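Local atomic coordinates of terminal oxygenase component of carbazole (Janthinobacterium sp., PDB entry 7BUG), a protein that catalyses, as the terminal oxygenase of a multicomponent Rieske non-haem iron dioxygenase, angular dioxygenation of carbazole at C-9a and C-1, leading to 2'-aminobiphenyl-2,3-diol. Residues A2-E6 with I376-A380; D157-G162 with Q298-C304; N170-V175 with Y286-N292; K211-R215 with V227-I231; P237-G241 with E250-G254. All blocks are in the same frame, centred on the assembly; numbering follows the deposited sequence. Where two conformers were deposited one is given.

Contact 1 of 5, residues A2-E6 with I376-A380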
# COMPACT_ATOMS: atom_id res chain seq x y z
N ALA A 2 5.04 -23.74 -3.92
CA ALA A 2 6.13 -22.69 -3.90
C ALA A 2 5.59 -21.26 -3.70
O ALA A 2 6.33 -20.41 -3.19
CB ALA A 2 6.95 -22.80 -5.17
N ASN A 3 4.34 -20.96 -4.06
CA ASN A 3 3.83 -19.56 -4.07
C ASN A 3 2.68 -19.36 -3.06
O ASN A 3 2.39 -18.22 -2.75
CB ASN A 3 3.33 -19.14 -5.44
CG ASN A 3 4.44 -19.08 -6.48
OD1 ASN A 3 5.50 -18.52 -6.20
ND2 ASN A 3 4.22 -19.63 -7.66
N VAL A 4 2.01 -20.43 -2.69
CA VAL A 4 0.74 -20.42 -1.91
C VAL A 4 0.94 -21.22 -0.63
O VAL A 4 1.63 -22.22 -0.68
CB VAL A 4 -0.38 -20.99 -2.78
CG1 VAL A 4 -1.67 -21.27 -2.01
CG2 VAL A 4 -0.68 -20.07 -3.94
N ASP A 5 0.30 -20.78 0.45
CA ASP A 5 0.29 -21.52 1.74
C ASP A 5 0.06 -23.00 1.46
O ASP A 5 -0.95 -23.35 0.83
CB ASP A 5 -0.78 -20.94 2.66
CG ASP A 5 -0.51 -21.28 4.11
OD1 ASP A 5 -0.64 -22.47 4.46
OD2 ASP A 5 -0.06 -20.39 4.82
N GLU A 6 0.94 -23.87 1.96
CA GLU A 6 0.77 -25.35 1.85
C GLU A 6 -0.61 -25.75 2.40
O GLU A 6 -1.21 -26.73 1.87
CB GLU A 6 1.88 -26.10 2.59
CG GLU A 6 3.20 -26.17 1.83
CD GLU A 6 3.17 -26.74 0.41
OE1 GLU A 6 2.38 -27.68 0.14
OE2 GLU A 6 3.95 -26.22 -0.44
N ILE A 376 6.31 -24.11 -12.88
CA ILE A 376 5.64 -23.06 -12.05
C ILE A 376 6.64 -21.93 -11.80
O ILE A 376 7.66 -22.12 -11.11
CB ILE A 376 5.03 -23.64 -10.77
CG1 ILE A 376 3.88 -24.56 -11.16
CG2 ILE A 376 4.60 -22.54 -9.81
CD1 ILE A 376 3.38 -25.43 -10.05
N GLN A 377 6.32 -20.75 -12.32
CA GLN A 377 7.17 -19.57 -12.07
C GLN A 377 7.07 -19.19 -10.60
O GLN A 377 5.93 -19.15 -10.03
CB GLN A 377 6.71 -18.42 -12.96
CG GLN A 377 7.47 -17.13 -12.70
CD GLN A 377 8.78 -17.07 -13.46
OE1 GLN A 377 9.31 -18.10 -13.89
NE2 GLN A 377 9.32 -15.87 -13.67
N THR A 378 8.21 -18.89 -10.00
CA THR A 378 8.25 -18.53 -8.56
C THR A 378 9.05 -17.24 -8.35
O THR A 378 9.67 -16.75 -9.29
CB THR A 378 8.89 -19.64 -7.72
OG1 THR A 378 10.30 -19.58 -7.96
CG2 THR A 378 8.36 -21.01 -8.04
N GLN A 379 8.90 -16.68 -7.17
CA GLN A 379 9.59 -15.43 -6.80
C GLN A 379 11.09 -15.71 -6.88
O GLN A 379 11.86 -14.77 -7.18
CB GLN A 379 9.08 -14.89 -5.45
CG GLN A 379 8.05 -13.78 -5.55
CD GLN A 379 8.42 -12.62 -6.44
OE1 GLN A 379 9.53 -12.06 -6.40
NE2 GLN A 379 7.46 -12.21 -7.23
N ALA A 380 11.53 -16.95 -6.69
CA ALA A 380 12.95 -17.32 -6.84
C ALA A 380 13.40 -17.07 -8.29
O ALA A 380 14.51 -16.62 -8.48
CB ALA A 380 13.21 -18.76 -6.42
O HOH W 1 7.66 -17.94 -4.85

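Contact 2 of 5, residues D157-G162 with Q298-C304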
# COMPACT_ATOMS: atom_id res chain seq x y z
N ASP A 157 -2.70 -18.88 -44.39
CA ASP A 157 -3.66 -17.89 -44.96
C ASP A 157 -4.41 -17.14 -43.85
O ASP A 157 -5.14 -16.20 -44.15
CB ASP A 157 -4.63 -18.54 -45.96
CG ASP A 157 -5.64 -19.51 -45.36
OD1 ASP A 157 -5.38 -20.05 -44.24
OD2 ASP A 157 -6.71 -19.71 -46.02
N MET A 158 -4.18 -17.48 -42.59
CA MET A 158 -4.89 -16.82 -41.46
C MET A 158 -4.30 -15.42 -41.21
O MET A 158 -3.08 -15.29 -40.97
CB MET A 158 -4.78 -17.68 -40.21
CG MET A 158 -5.60 -17.13 -39.05
SD MET A 158 -7.37 -17.35 -39.29
CE MET A 158 -7.57 -19.13 -39.28
N GLU A 159 -5.10 -14.38 -41.42
CA GLU A 159 -4.72 -12.98 -41.14
C GLU A 159 -5.17 -12.66 -39.71
O GLU A 159 -6.36 -12.93 -39.36
CB GLU A 159 -5.27 -12.01 -42.17
CG GLU A 159 -4.60 -12.17 -43.52
CD GLU A 159 -3.08 -12.03 -43.51
OE1 GLU A 159 -2.56 -11.08 -42.87
OE2 GLU A 159 -2.41 -12.86 -44.18
N ILE A 160 -4.21 -12.19 -38.94
CA ILE A 160 -4.43 -11.87 -37.51
C ILE A 160 -4.38 -10.37 -37.32
O ILE A 160 -3.43 -9.71 -37.76
CB ILE A 160 -3.39 -12.60 -36.67
CG1 ILE A 160 -3.55 -14.13 -36.70
CG2 ILE A 160 -3.39 -12.04 -35.26
CD1 ILE A 160 -4.88 -14.67 -36.22
N LEU A 161 -5.37 -9.85 -36.61
CA LEU A 161 -5.42 -8.44 -36.23
C LEU A 161 -5.82 -8.41 -34.75
O LEU A 161 -6.59 -9.27 -34.35
CB LEU A 161 -6.42 -7.72 -37.13
CG LEU A 161 -5.99 -7.58 -38.59
CD1 LEU A 161 -7.19 -7.13 -39.44
CD2 LEU A 161 -4.85 -6.62 -38.69
N GLY A 162 -5.38 -7.41 -34.01
CA GLY A 162 -5.71 -7.48 -32.58
C GLY A 162 -5.62 -6.20 -31.82
O GLY A 162 -5.40 -5.09 -32.38
N GLN A 298 -5.75 -9.76 -27.42
CA GLN A 298 -6.95 -10.20 -28.15
C GLN A 298 -6.60 -10.21 -29.65
O GLN A 298 -5.97 -9.21 -30.12
CB GLN A 298 -8.08 -9.18 -27.99
CG GLN A 298 -8.77 -9.14 -26.66
CD GLN A 298 -9.71 -7.94 -26.66
OE1 GLN A 298 -9.28 -6.81 -26.87
NE2 GLN A 298 -10.99 -8.21 -26.51
N THR A 299 -6.95 -11.28 -30.37
CA THR A 299 -6.76 -11.35 -31.83
C THR A 299 -8.02 -11.91 -32.49
O THR A 299 -8.73 -12.69 -31.88
CB THR A 299 -5.55 -12.20 -32.27
OG1 THR A 299 -5.84 -13.57 -32.04
CG2 THR A 299 -4.27 -11.81 -31.55
N LEU A 300 -8.30 -11.42 -33.70
CA LEU A 300 -9.31 -12.02 -34.59
C LEU A 300 -8.57 -12.48 -35.84
O LEU A 300 -7.72 -11.73 -36.37
CB LEU A 300 -10.38 -11.00 -34.97
CG LEU A 300 -11.19 -10.43 -33.80
CD1 LEU A 300 -12.21 -9.41 -34.33
CD2 LEU A 300 -11.90 -11.53 -33.06
N GLY A 301 -8.90 -13.68 -36.24
CA GLY A 301 -8.31 -14.28 -37.44
C GLY A 301 -9.34 -14.48 -38.53
O GLY A 301 -10.44 -14.93 -38.20
N LYS A 302 -8.94 -14.23 -39.77
CA LYS A 302 -9.79 -14.57 -40.93
C LYS A 302 -8.89 -15.06 -42.04
O LYS A 302 -7.91 -14.39 -42.35
CB LYS A 302 -10.52 -13.31 -41.40
CG LYS A 302 -11.51 -13.55 -42.52
CD LYS A 302 -12.25 -12.27 -42.89
CE LYS A 302 -13.44 -12.50 -43.78
NZ LYS A 302 -13.15 -13.56 -44.76
N PRO A 303 -9.16 -16.23 -42.64
CA PRO A 303 -8.44 -16.61 -43.86
C PRO A 303 -8.62 -15.54 -44.93
O PRO A 303 -9.75 -15.11 -45.24
CB PRO A 303 -9.09 -17.93 -44.26
CG PRO A 303 -9.70 -18.47 -42.97
CD PRO A 303 -10.16 -17.23 -42.22
N CYS A 304 -7.51 -15.11 -45.50
CA CYS A 304 -7.43 -14.11 -46.59
C CYS A 304 -6.44 -14.65 -47.63
O CYS A 304 -5.30 -15.02 -47.25
CB CYS A 304 -6.91 -12.77 -46.11
SG CYS A 304 -8.03 -11.96 -44.94

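Contact 3 of 5, residues N170-V175 with Y286-N292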
# COMPACT_ATOMS: atom_id res chain seq x y z
N ASN A 170 -5.43 -11.17 -11.69
CA ASN A 170 -4.56 -12.34 -11.95
C ASN A 170 -4.99 -12.99 -13.27
O ASN A 170 -6.20 -13.07 -13.58
CB ASN A 170 -4.64 -13.32 -10.78
CG ASN A 170 -3.76 -14.52 -10.93
OD1 ASN A 170 -4.18 -15.55 -11.46
ND2 ASN A 170 -2.51 -14.33 -10.55
N TRP A 171 -4.04 -13.55 -13.99
CA TRP A 171 -4.26 -14.19 -15.29
C TRP A 171 -5.29 -15.31 -15.20
O TRP A 171 -5.98 -15.54 -16.19
CB TRP A 171 -2.92 -14.70 -15.90
CG TRP A 171 -2.34 -15.89 -15.17
CD1 TRP A 171 -1.68 -15.92 -13.98
CD2 TRP A 171 -2.41 -17.25 -15.62
NE1 TRP A 171 -1.34 -17.23 -13.66
CE2 TRP A 171 -1.77 -18.05 -14.65
CE3 TRP A 171 -2.95 -17.83 -16.76
CZ2 TRP A 171 -1.64 -19.44 -14.82
CZ3 TRP A 171 -2.87 -19.20 -16.91
CH2 TRP A 171 -2.22 -19.98 -15.95
N ARG A 172 -5.31 -16.09 -14.12
CA ARG A 172 -6.23 -17.26 -14.07
C ARG A 172 -7.69 -16.82 -13.99
O ARG A 172 -8.57 -17.52 -14.52
CB ARG A 172 -5.86 -18.09 -12.85
CG ARG A 172 -4.47 -18.70 -13.03
CD ARG A 172 -3.96 -19.28 -11.72
NE ARG A 172 -3.84 -18.27 -10.68
CZ ARG A 172 -3.51 -18.48 -9.43
NH1 ARG A 172 -3.24 -19.72 -9.02
NH2 ARG A 172 -3.49 -17.49 -8.58
N LEU A 173 -7.93 -15.69 -13.35
CA LEU A 173 -9.34 -15.19 -13.30
C LEU A 173 -9.79 -14.83 -14.72
O LEU A 173 -10.91 -15.10 -15.09
CB LEU A 173 -9.37 -13.99 -12.35
CG LEU A 173 -8.96 -14.28 -10.91
CD1 LEU A 173 -9.07 -13.02 -10.06
CD2 LEU A 173 -9.76 -15.44 -10.34
N ALA A 174 -8.87 -14.34 -15.56
CA ALA A 174 -9.12 -14.01 -16.97
C ALA A 174 -9.37 -15.29 -17.79
O ALA A 174 -10.34 -15.38 -18.55
CB ALA A 174 -7.93 -13.23 -17.52
N VAL A 175 -8.50 -16.30 -17.63
CA VAL A 175 -8.65 -17.58 -18.36
C VAL A 175 -10.02 -18.17 -18.04
O VAL A 175 -10.74 -18.61 -18.97
CB VAL A 175 -7.56 -18.59 -17.98
CG1 VAL A 175 -7.86 -19.95 -18.59
CG2 VAL A 175 -6.21 -18.11 -18.46
N TYR A 286 -4.28 -14.49 -22.03
CA TYR A 286 -4.27 -13.86 -20.71
C TYR A 286 -2.87 -14.06 -20.14
O TYR A 286 -2.58 -15.09 -19.50
CB TYR A 286 -5.37 -14.46 -19.86
CG TYR A 286 -6.63 -14.77 -20.61
CD1 TYR A 286 -7.58 -13.79 -20.91
CD2 TYR A 286 -6.85 -16.04 -21.11
CE1 TYR A 286 -8.74 -14.11 -21.60
CE2 TYR A 286 -7.99 -16.37 -21.81
CZ TYR A 286 -8.94 -15.40 -22.06
OH TYR A 286 -10.05 -15.86 -22.77
N VAL A 287 -2.04 -13.09 -20.41
CA VAL A 287 -0.58 -13.26 -20.17
C VAL A 287 -0.23 -12.71 -18.79
O VAL A 287 -0.40 -11.51 -18.52
CB VAL A 287 0.21 -12.54 -21.27
CG1 VAL A 287 1.69 -12.71 -21.03
CG2 VAL A 287 -0.22 -13.05 -22.63
N PRO A 288 0.40 -13.53 -17.92
CA PRO A 288 0.73 -13.07 -16.59
C PRO A 288 1.84 -12.02 -16.63
O PRO A 288 2.93 -12.23 -17.21
CB PRO A 288 1.25 -14.32 -15.84
CG PRO A 288 0.90 -15.46 -16.73
CD PRO A 288 0.81 -14.91 -18.13
N ILE A 289 1.54 -10.86 -16.03
CA ILE A 289 2.52 -9.76 -15.83
C ILE A 289 3.12 -9.87 -14.45
O ILE A 289 4.35 -9.88 -14.31
CB ILE A 289 1.88 -8.37 -16.09
CG1 ILE A 289 1.55 -8.22 -17.57
CG2 ILE A 289 2.75 -7.24 -15.59
CD1 ILE A 289 0.72 -7.02 -17.90
N ASP A 290 2.26 -9.99 -13.45
CA ASP A 290 2.68 -10.23 -12.05
C ASP A 290 1.48 -10.89 -11.37
O ASP A 290 0.56 -11.26 -12.07
CB ASP A 290 3.17 -8.94 -11.38
CG ASP A 290 2.14 -7.85 -11.21
OD1 ASP A 290 0.93 -8.13 -11.31
OD2 ASP A 290 2.56 -6.67 -10.96
N GLU A 291 1.48 -11.04 -10.05
CA GLU A 291 0.42 -11.81 -9.36
C GLU A 291 -0.92 -11.14 -9.57
O GLU A 291 -1.91 -11.78 -9.40
CB GLU A 291 0.80 -11.88 -7.88
CG GLU A 291 2.15 -12.55 -7.67
CD GLU A 291 3.44 -11.70 -7.60
OE1 GLU A 291 4.40 -12.24 -6.95
OE2 GLU A 291 3.53 -10.54 -8.15
N ASN A 292 -0.93 -9.84 -9.87
CA ASN A 292 -2.16 -9.01 -9.84
C ASN A 292 -2.62 -8.54 -11.23
O ASN A 292 -3.64 -7.85 -11.31
CB ASN A 292 -1.86 -7.74 -9.02
CG ASN A 292 -1.37 -8.03 -7.63
OD1 ASN A 292 -1.90 -8.91 -6.95
ND2 ASN A 292 -0.26 -7.39 -7.27
O HOH W 2 -1.36 -12.52 -13.54

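Contact 4 of 5, residues K211-R215 with V227-I231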
# COMPACT_ATOMS: atom_id res chain seq x y z
N LYS A 211 -18.25 -36.83 -18.25
CA LYS A 211 -17.04 -37.06 -19.09
C LYS A 211 -17.27 -36.53 -20.51
O LYS A 211 -16.25 -36.26 -21.18
CB LYS A 211 -16.63 -38.54 -19.06
CG LYS A 211 -17.58 -39.50 -19.76
CD LYS A 211 -17.55 -40.90 -19.15
CE LYS A 211 -18.20 -41.97 -20.00
NZ LYS A 211 -17.22 -42.65 -20.88
N GLN A 212 -18.54 -36.35 -20.95
CA GLN A 212 -18.90 -35.84 -22.30
C GLN A 212 -19.00 -34.30 -22.36
O GLN A 212 -19.25 -33.78 -23.46
CB GLN A 212 -20.26 -36.38 -22.74
CG GLN A 212 -20.17 -37.80 -23.26
CD GLN A 212 -21.54 -38.35 -23.57
OE1 GLN A 212 -22.54 -37.63 -23.60
NE2 GLN A 212 -21.59 -39.66 -23.80
N GLN A 213 -18.85 -33.59 -21.24
CA GLN A 213 -19.02 -32.11 -21.25
C GLN A 213 -17.76 -31.44 -21.80
O GLN A 213 -17.82 -30.24 -22.13
CB GLN A 213 -19.24 -31.57 -19.84
CG GLN A 213 -20.45 -32.15 -19.12
CD GLN A 213 -21.72 -31.94 -19.92
OE1 GLN A 213 -22.05 -30.82 -20.33
NE2 GLN A 213 -22.44 -33.03 -20.14
N THR A 214 -16.64 -32.16 -21.82
CA THR A 214 -15.35 -31.63 -22.33
C THR A 214 -14.61 -32.67 -23.17
O THR A 214 -14.89 -33.87 -23.03
CB THR A 214 -14.44 -31.18 -21.19
OG1 THR A 214 -14.12 -32.29 -20.36
CG2 THR A 214 -15.06 -30.10 -20.34
N ARG A 215 -13.66 -32.23 -23.99
CA ARG A 215 -12.70 -33.12 -24.66
C ARG A 215 -11.32 -32.55 -24.37
O ARG A 215 -11.06 -31.42 -24.81
CB ARG A 215 -13.02 -33.23 -26.15
CG ARG A 215 -11.94 -33.87 -27.01
CD ARG A 215 -11.58 -35.26 -26.58
NE ARG A 215 -11.18 -36.07 -27.74
CZ ARG A 215 -10.00 -36.01 -28.37
NH1 ARG A 215 -9.05 -35.17 -27.99
NH2 ARG A 215 -9.78 -36.81 -29.40
N VAL A 227 -8.40 -28.01 -23.86
CA VAL A 227 -9.75 -28.55 -23.50
C VAL A 227 -10.77 -27.88 -24.40
O VAL A 227 -10.77 -26.65 -24.49
CB VAL A 227 -10.10 -28.34 -22.01
CG1 VAL A 227 -11.41 -29.05 -21.66
CG2 VAL A 227 -9.00 -28.81 -21.10
N TYR A 228 -11.64 -28.66 -25.03
CA TYR A 228 -12.83 -28.14 -25.73
C TYR A 228 -14.01 -28.20 -24.76
O TYR A 228 -14.14 -29.20 -24.03
CB TYR A 228 -13.16 -28.95 -26.99
CG TYR A 228 -12.23 -28.70 -28.14
CD1 TYR A 228 -11.00 -29.33 -28.22
CD2 TYR A 228 -12.54 -27.78 -29.12
CE1 TYR A 228 -10.13 -29.08 -29.28
CE2 TYR A 228 -11.69 -27.51 -30.17
CZ TYR A 228 -10.47 -28.15 -30.24
OH TYR A 228 -9.63 -27.84 -31.28
N ASP A 229 -14.81 -27.14 -24.79
CA ASP A 229 -16.10 -26.97 -24.08
C ASP A 229 -17.18 -27.58 -24.98
O ASP A 229 -17.49 -26.99 -26.01
CB ASP A 229 -16.36 -25.49 -23.77
CG ASP A 229 -17.77 -25.20 -23.24
OD1 ASP A 229 -18.48 -26.18 -22.91
OD2 ASP A 229 -18.17 -24.01 -23.24
N LEU A 230 -17.71 -28.72 -24.59
CA LEU A 230 -18.75 -29.45 -25.36
C LEU A 230 -20.10 -29.30 -24.68
O LEU A 230 -20.97 -30.14 -24.99
CB LEU A 230 -18.37 -30.92 -25.46
CG LEU A 230 -17.00 -31.21 -26.07
CD1 LEU A 230 -16.84 -32.71 -26.24
CD2 LEU A 230 -16.82 -30.48 -27.38
N ILE A 231 -20.32 -28.28 -23.84
CA ILE A 231 -21.63 -28.10 -23.15
C ILE A 231 -22.73 -27.93 -24.22
O ILE A 231 -23.77 -28.55 -24.01
CB ILE A 231 -21.60 -26.95 -22.14
CG1 ILE A 231 -22.73 -27.09 -21.13
CG2 ILE A 231 -21.64 -25.60 -22.84
CD1 ILE A 231 -22.69 -26.05 -20.05
O HOH W 3 -24.08 -30.47 -22.15

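Contact 5 of 5, residues P237-G241 with E250-G254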
# COMPACT_ATOMS: atom_id res chain seq x y z
N PRO A 237 -29.76 -25.02 -24.91
CA PRO A 237 -29.53 -23.60 -24.68
C PRO A 237 -30.75 -23.00 -23.96
O PRO A 237 -31.87 -23.43 -24.25
CB PRO A 237 -29.32 -23.05 -26.09
CG PRO A 237 -30.13 -23.97 -26.97
CD PRO A 237 -29.98 -25.33 -26.33
N VAL A 238 -30.49 -22.10 -23.01
CA VAL A 238 -31.52 -21.37 -22.20
C VAL A 238 -31.72 -19.99 -22.86
O VAL A 238 -30.80 -19.16 -22.79
CB VAL A 238 -31.13 -21.24 -20.72
CG1 VAL A 238 -32.17 -20.45 -19.94
CG2 VAL A 238 -30.85 -22.58 -20.04
N PHE A 239 -32.87 -19.76 -23.52
CA PHE A 239 -33.22 -18.41 -24.04
C PHE A 239 -34.29 -17.74 -23.15
O PHE A 239 -34.46 -16.54 -23.32
CB PHE A 239 -33.68 -18.48 -25.50
CG PHE A 239 -32.57 -18.79 -26.46
CD1 PHE A 239 -32.20 -20.10 -26.71
CD2 PHE A 239 -31.92 -17.77 -27.13
CE1 PHE A 239 -31.19 -20.38 -27.61
CE2 PHE A 239 -30.89 -18.06 -28.00
CZ PHE A 239 -30.54 -19.37 -28.26
N GLU A 240 -34.99 -18.47 -22.28
CA GLU A 240 -36.01 -17.84 -21.40
C GLU A 240 -35.59 -18.03 -19.94
O GLU A 240 -35.78 -19.15 -19.37
CB GLU A 240 -37.40 -18.39 -21.71
CG GLU A 240 -38.01 -17.79 -22.96
CD GLU A 240 -39.41 -18.30 -23.25
OE1 GLU A 240 -40.38 -17.61 -22.89
OE2 GLU A 240 -39.52 -19.41 -23.80
N GLY A 241 -35.07 -16.95 -19.35
CA GLY A 241 -34.71 -16.93 -17.92
C GLY A 241 -35.94 -16.76 -17.05
O GLY A 241 -36.68 -15.78 -17.30
N GLU A 250 -34.97 -12.73 -21.52
CA GLU A 250 -34.81 -13.55 -22.74
C GLU A 250 -33.38 -13.41 -23.25
O GLU A 250 -32.81 -12.31 -23.10
CB GLU A 250 -35.88 -13.13 -23.76
CG GLU A 250 -37.26 -13.39 -23.20
CD GLU A 250 -38.41 -12.98 -24.09
OE1 GLU A 250 -38.95 -13.87 -24.80
OE2 GLU A 250 -38.78 -11.78 -24.06
N GLY A 251 -32.85 -14.50 -23.81
CA GLY A 251 -31.59 -14.52 -24.56
C GLY A 251 -31.73 -13.77 -25.87
O GLY A 251 -32.83 -13.22 -26.12
N ALA A 252 -30.68 -13.77 -26.68
CA ALA A 252 -30.58 -12.96 -27.91
C ALA A 252 -31.10 -13.78 -29.09
O ALA A 252 -30.43 -14.77 -29.49
CB ALA A 252 -29.17 -12.51 -28.13
N TYR A 253 -32.27 -13.40 -29.60
CA TYR A 253 -32.98 -14.10 -30.69
C TYR A 253 -32.54 -13.45 -32.02
O TYR A 253 -33.21 -12.52 -32.52
CB TYR A 253 -34.49 -14.10 -30.40
CG TYR A 253 -34.98 -15.14 -29.42
CD1 TYR A 253 -34.96 -16.49 -29.73
CD2 TYR A 253 -35.53 -14.77 -28.21
CE1 TYR A 253 -35.44 -17.45 -28.84
CE2 TYR A 253 -36.02 -15.71 -27.31
CZ TYR A 253 -35.97 -17.05 -27.63
OH TYR A 253 -36.46 -17.98 -26.74
N GLY A 254 -31.38 -13.91 -32.51
CA GLY A 254 -30.76 -13.53 -33.79
C GLY A 254 -30.49 -14.77 -34.64
O GLY A 254 -30.73 -15.89 -34.16

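Contact 1 of 5, residues A2-E6 with I376-A380
The first and last modelled parts of this chain meet at the surface, where the N-terminal arm docks against the helix N-cap that opens the C-terminal helix 379-382. Along 376-380, Ile376 comes first: its CG2 lies 3.6 Å from Asn3 ND2, and its side chain also rests on helix 16-20. Gln377 points its CB away from the arm and hydrogen-bonds Arg26 through its side chain, yet its carbonyl makes the one direct hydrogen bond of the contact, Asn3 ND2 to Gln377 O at 3.0 Å. Thr378 packs its CG2 against Ala2 CB at 3.7 Å. It is also the N-cap residue, its OG1 accepting a weak capping hydrogen bond from Ala380 N at 3.2 Å. The amide of Gln379, in the first turn, is bound by a water. That water accepts from Gln379 N at 2.9 Å and donates to Asn3 OD1 at 2.6 Å and to Ala2 O at 3.3 Å.

Contact 2 of 5, residues D157-G162 with Q298-C304
Strand pairing across a long sequence gap relies chiefly on the backbone, as Asp157-Gly162 and Gln298-Cys304 illustrate. Four hydrogen bonds join the antiparallel strands in the catalytic-domain sheet, with CA-H...O contacts between them. Glu159 and Lys302 form one hydrogen-bonded pair (Glu159 N to Lys302 O 3.0 Å, Lys302 N to Glu159 O 2.9 Å), Leu161 and Leu300 another (Leu161 N to Leu300 O 3.0 Å, Leu300 N to Leu161 O 2.8 Å), and Cys304 N to Asp157 O at 2.9 Å extends the ladder just past their ends. Side-chain contacts lie on the face of Met158, Ile160 and Thr299: Met158 SD makes an apolar contact with Pro303 CD at 4.0 Å, and Ile160 CG2 meets Thr299 CB at 3.7 Å. On the other face, Leu161 packs against helix 307-327. A CB on Gly301 would clash with Met158 SD, one on Gly162 with Gln298 O: backbone bonds carry the join, while these glycines keep crowded positions clear of a side chain.

Contact 3 of 5, residues N170-V175 with Y286-N292
Helix 171-175 runs nearly antiparallel to strand 286-288, at 168° with a closest axis approach of 7.7 Å, a helix laid on the sheet of the catalytic, Bet v 1-like domain; the chain turns a corner at Ile289. Asn170 is the helix N-cap, its OD1 accepting from Arg172 N at 2.9 Å, while its ND2 donates to Glu291 O at 2.9 Å, so one side chain both caps the helix and ties it to the turn. A water adds a second tie, accepting from Trp171 N and donating to Asp290 O, and Asp290 closes an Asx turn with Asn292 N. Pro288 CG makes a CH-pi contact over the five-membered ring of Trp171, whose NE1 hydrogen-bonds Ala21 O. Tyr286, its side chain about 7 Å from the catalytic iron and its hydroxyl hydrogen-bonded to Glu284, receives Val175 CA over its ring face, 4.0 Å from the centroid, while Ala174 CB approaches Tyr286 CD1 at 3.5 Å and Val175 CG2 approaches Tyr286 CD2 at 3.4 Å.

Contact 4 of 5, residues K211-R215 with V227-I231
An Asx turn ends the pairing of 211-215 with 227-231: Asp229 OD1 accepts from Ile231 N at 2.9 Å, bending the chain toward helix 231-234, while Leu230 N, just past strand 227-229, is still bonded to Gln213 O at 2.9 Å. A water lies 2.7 Å from both Gln213 OE1 and Ile231 O, bridging them, while the NE2 of Gln213 is held by the carbonyls of Gly207 and Asp209. The regular part is short. Arg215 and Tyr228 form the hydrogen-bonded pair (Arg215 N to Tyr228 O 3.1 Å, Tyr228 N to Arg215 O 2.8 Å), and Thr214 faces Asp229 in a non-hydrogen-bonded pair, with Thr214 CA 3.2 Å from Tyr228 O. Apolar atoms close the gaps: Thr214 CB meets Val227 CG1 at 3.7 Å, both residues lying against helix 360-372, and Leu230 CD1 reaches Arg215 CB at 3.9 Å. Taken together this is an antiparallel beta hairpin, with strand 214-217 outermost within this chain in the sheet of the Bet v 1-like catalytic domain.

Contact 5 of 5, residues P237-G241 with E250-G254
A beta hairpin whose base is closed by aromatic residues is the theme here: strands 236-243 and 246-250 pair, and Phe239, Tyr253 and Glu250 bury the largest areas where they diverge. Phe239 is central. Phe239 O accepts a short hydrogen bond from Gly251 N at 2.6 Å, and Glu250 CA adds a CA-H...O contact to Phe239 O at 3.1 Å. The ring of Phe239 presents its edge to Ala252 O, 3.6 Å from Phe239 CE2, and a CB on Gly251 would sit tightly against Phe239 CD2. Glu250 pairs with Glu240 across a non-hydrogen-bonded position; their carboxylates, like charges, approach to 4.4 Å between Glu240 OE1 and Glu250 OE1. Tyr253 has been seen to bind magnesium in a crystal structure of this protein, though none is bound to this chain here. It folds back over Phe239 with planes at 24° and centroids 5.1 Å apart, slid so that the rings barely overlap, and Tyr253 OH lies 3.1 Å from Phe239 CB.

Overall arrangement
Long-range contacts in this chain are largely nested. Contact 1 joins the termini and encloses contact 2, which encloses contact 3, inside which contacts 4 and 5 follow in series. Contacts 2, 3 and 4 all reach the seven-stranded antiparallel sheet: contacts 2 and 4 at its two outermost strands within the chain, their centres about 25 Å apart, and contact 3 on strand 281-288 between them. They thus hold together the domain that carries the mononuclear iron, with Gln298 of contact 2 and Tyr286 of contact 3 near that site. Contacts 1 and 3 touch through a probable hydrogen bond, Gln379 NE2 to Glu291 OE1 at 3.1 Å. Contact 5, on a separate small sheet, is centred about 43 Å from contact 1.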